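Local atomic coordinates of penicillin-binding protein 2 (Pbp2) (Helicobacter pylori, PDB entry 5LP5), a protein that probably cross-links peptidoglycan as a penicillin-binding transpeptidase of the inner membrane, in a cell wall synthesis complex with MreC. Residues A[357-362]-A[482-487]. Sequence-based numbering, arbitrary orientation.
Sequences SNLYKA and QALRVG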
loop_
_atom_site.group_PDB
_atom_site.type_symbol
_atom_site.label_atom_id
_atom_site.label_comp_id
_atom_site.label_asym_id
_atom_site.label_seq_id
_atom_site.Cartn_x
_atom_site.Cartn_y
_atom_site.Cartn_z
ATOM N N SER A 357 -46.144 -2.539 42.195
ATOM C CA SER A 357 -45.543 -2.249 40.885
ATOM C C SER A 357 -46.072 -3.120 39.735
ATOM O O SER A 357 -46.353 -4.307 39.896
ATOM C CB SER A 357 -44.018 -2.352 40.972
ATOM O OG SER A 357 -43.615 -3.612 41.453
ATOM N N ASN A 358 -46.196 -2.493 38.571
ATOM C CA ASN A 358 -46.678 -3.149 37.352
ATOM C C ASN A 358 -45.474 -3.430 36.443
ATOM O O ASN A 358 -44.323 -3.302 36.875
ATOM C CB ASN A 358 -47.704 -2.249 36.652
ATOM C CG ASN A 358 -47.177 -0.845 36.407
ATOM O OD1 ASN A 358 -46.003 -0.656 36.087
ATOM N ND2 ASN A 358 -48.044 0.151 36.574
ATOM N N LEU A 359 -45.732 -3.799 35.191
ATOM C CA LEU A 359 -44.649 -3.990 34.203
ATOM C C LEU A 359 -43.843 -2.697 33.952
ATOM O O LEU A 359 -42.616 -2.689 34.081
ATOM C CB LEU A 359 -45.203 -4.539 32.874
ATOM C CG LEU A 359 -44.264 -5.428 32.033
ATOM C CD1 LEU A 359 -44.997 -6.061 30.856
ATOM C CD2 LEU A 359 -43.046 -4.698 31.511
ATOM N N TYR A 360 -44.540 -1.611 33.609
ATOM C CA TYR A 360 -43.900 -0.299 33.371
ATOM C C TYR A 360 -42.921 0.047 34.503
ATOM O O TYR A 360 -41.788 0.472 34.257
ATOM C CB TYR A 360 -44.930 0.851 33.240
ATOM C CG TYR A 360 -45.913 0.781 32.065
ATOM C CD1 TYR A 360 -45.659 1.435 30.866
ATOM C CD2 TYR A 360 -47.118 0.093 32.181
ATOM C CE1 TYR A 360 -46.558 1.374 29.813
ATOM C CE2 TYR A 360 -48.020 0.034 31.135
ATOM C CZ TYR A 360 -47.734 0.673 29.957
ATOM O OH TYR A 360 -48.634 0.599 28.922
ATOM N N LYS A 361 -43.367 -0.145 35.740
ATOM C CA LYS A 361 -42.591 0.266 36.910
ATOM C C LYS A 361 -41.441 -0.701 37.212
ATOM O O LYS A 361 -40.371 -0.289 37.693
ATOM C CB LYS A 361 -43.501 0.407 38.137
ATOM C CG LYS A 361 -42.811 1.091 39.320
ATOM C CD LYS A 361 -43.683 1.150 40.557
ATOM C CE LYS A 361 -42.801 1.135 41.801
ATOM N NZ LYS A 361 -43.538 0.961 43.076
ATOM N N ALA A 362 -41.667 -1.982 36.931
ATOM C CA ALA A 362 -40.645 -3.015 37.138
ATOM C C ALA A 362 -39.451 -2.825 36.195
ATOM O O ALA A 362 -38.290 -3.061 36.569
ATOM C CB ALA A 362 -41.250 -4.406 36.968
ATOM N N GLN A 482 -44.643 -1.306 22.480
ATOM C CA GLN A 482 -44.713 0.091 22.896
ATOM C C GLN A 482 -44.654 0.193 24.412
ATOM O O GLN A 482 -43.916 1.013 24.970
ATOM C CB GLN A 482 -45.945 0.805 22.376
ATOM C CG GLN A 482 -45.748 2.302 22.545
ATOM C CD GLN A 482 -46.815 3.138 21.912
ATOM O OE1 GLN A 482 -47.857 2.644 21.483
ATOM N NE2 GLN A 482 -46.560 4.432 21.849
ATOM N N ALA A 483 -45.434 -0.661 25.066
ATOM C CA ALA A 483 -45.410 -0.761 26.512
ATOM C C ALA A 483 -43.980 -0.829 26.999
ATOM O O ALA A 483 -43.571 -0.070 27.884
ATOM C CB ALA A 483 -46.159 -1.993 26.958
ATOM N N LEU A 484 -43.220 -1.738 26.397
ATOM C CA LEU A 484 -41.819 -1.945 26.765
ATOM C C LEU A 484 -40.984 -0.682 26.534
ATOM O O LEU A 484 -40.143 -0.329 27.364
ATOM C CB LEU A 484 -41.227 -3.113 25.978
ATOM C CG LEU A 484 -41.940 -4.456 26.154
ATOM C CD1 LEU A 484 -41.384 -5.520 25.214
ATOM C CD2 LEU A 484 -41.865 -4.929 27.597
ATOM N N ARG A 485 -41.225 -0.010 25.408
ATOM C CA ARG A 485 -40.500 1.217 25.089
ATOM C C ARG A 485 -40.773 2.306 26.116
ATOM O O ARG A 485 -39.846 3.028 26.539
ATOM C CB ARG A 485 -40.861 1.710 23.693
ATOM C CG ARG A 485 -40.296 0.824 22.596
ATOM C CD ARG A 485 -40.421 1.467 21.240
ATOM N NE ARG A 485 -41.795 1.400 20.761
ATOM C CZ ARG A 485 -42.262 0.504 19.896
ATOM N NH1 ARG A 485 -41.487 -0.446 19.386
ATOM N NH2 ARG A 485 -43.535 0.558 19.537
ATOM N N VAL A 486 -42.043 2.406 26.518
ATOM C CA VAL A 486 -42.461 3.399 27.510
ATOM C C VAL A 486 -41.715 3.150 28.815
ATOM O O VAL A 486 -41.277 4.089 29.487
ATOM C CB VAL A 486 -43.999 3.386 27.750
ATOM C CG1 VAL A 486 -44.385 4.336 28.893
ATOM C CG2 VAL A 486 -44.757 3.765 26.473
ATOM N N GLY A 487 -41.570 1.881 29.169
ATOM C CA GLY A 487 -40.775 1.522 30.327
ATOM C C GLY A 487 -39.346 2.030 30.188
ATOM O O GLY A 487 -38.849 2.726 31.082
#
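Through Tyr360, in its first turn, the short helix 359-364 meets the much longer helix 475-493, one aromatic side chain making most of the junction. From its CB the side chain leaves with CG anti to the carbonyl carbon (chi1 -63°), which brings the ring over to helix 475-493. Tyr360 CD1 then lies 3.7 Å from Val486 CG1. This methyl sits at the edge of the ring, near its plane, and Val486 CB lies in the plane. Tyr360 CE1 comes 3.8 Å from Ala483 O, a plain van der Waals approach to a carbonyl already engaged by Gly487 N within the helix. At the tip, Tyr360 OH is 4.1 Å from Ala483 CB. The backbones come closest at 4.7 Å, between Tyr360 CA and Gly487 CA, where Gly487 presents only backbone. Leu359 CD2 adds a methyl contact with Leu484 CD2, both leucines also touching helix 314-324 of the transpeptidase domain. Asn358 caps the short helix, its OD1 accepting from Lys361 N at 2.7 Å nearly along the C=O axis. With no hydrogen bond crossing between the segments, the junction rests mainly on van der Waals contact of the Tyr360 ring with Val486 and Ala483, and of the two leucine methyls.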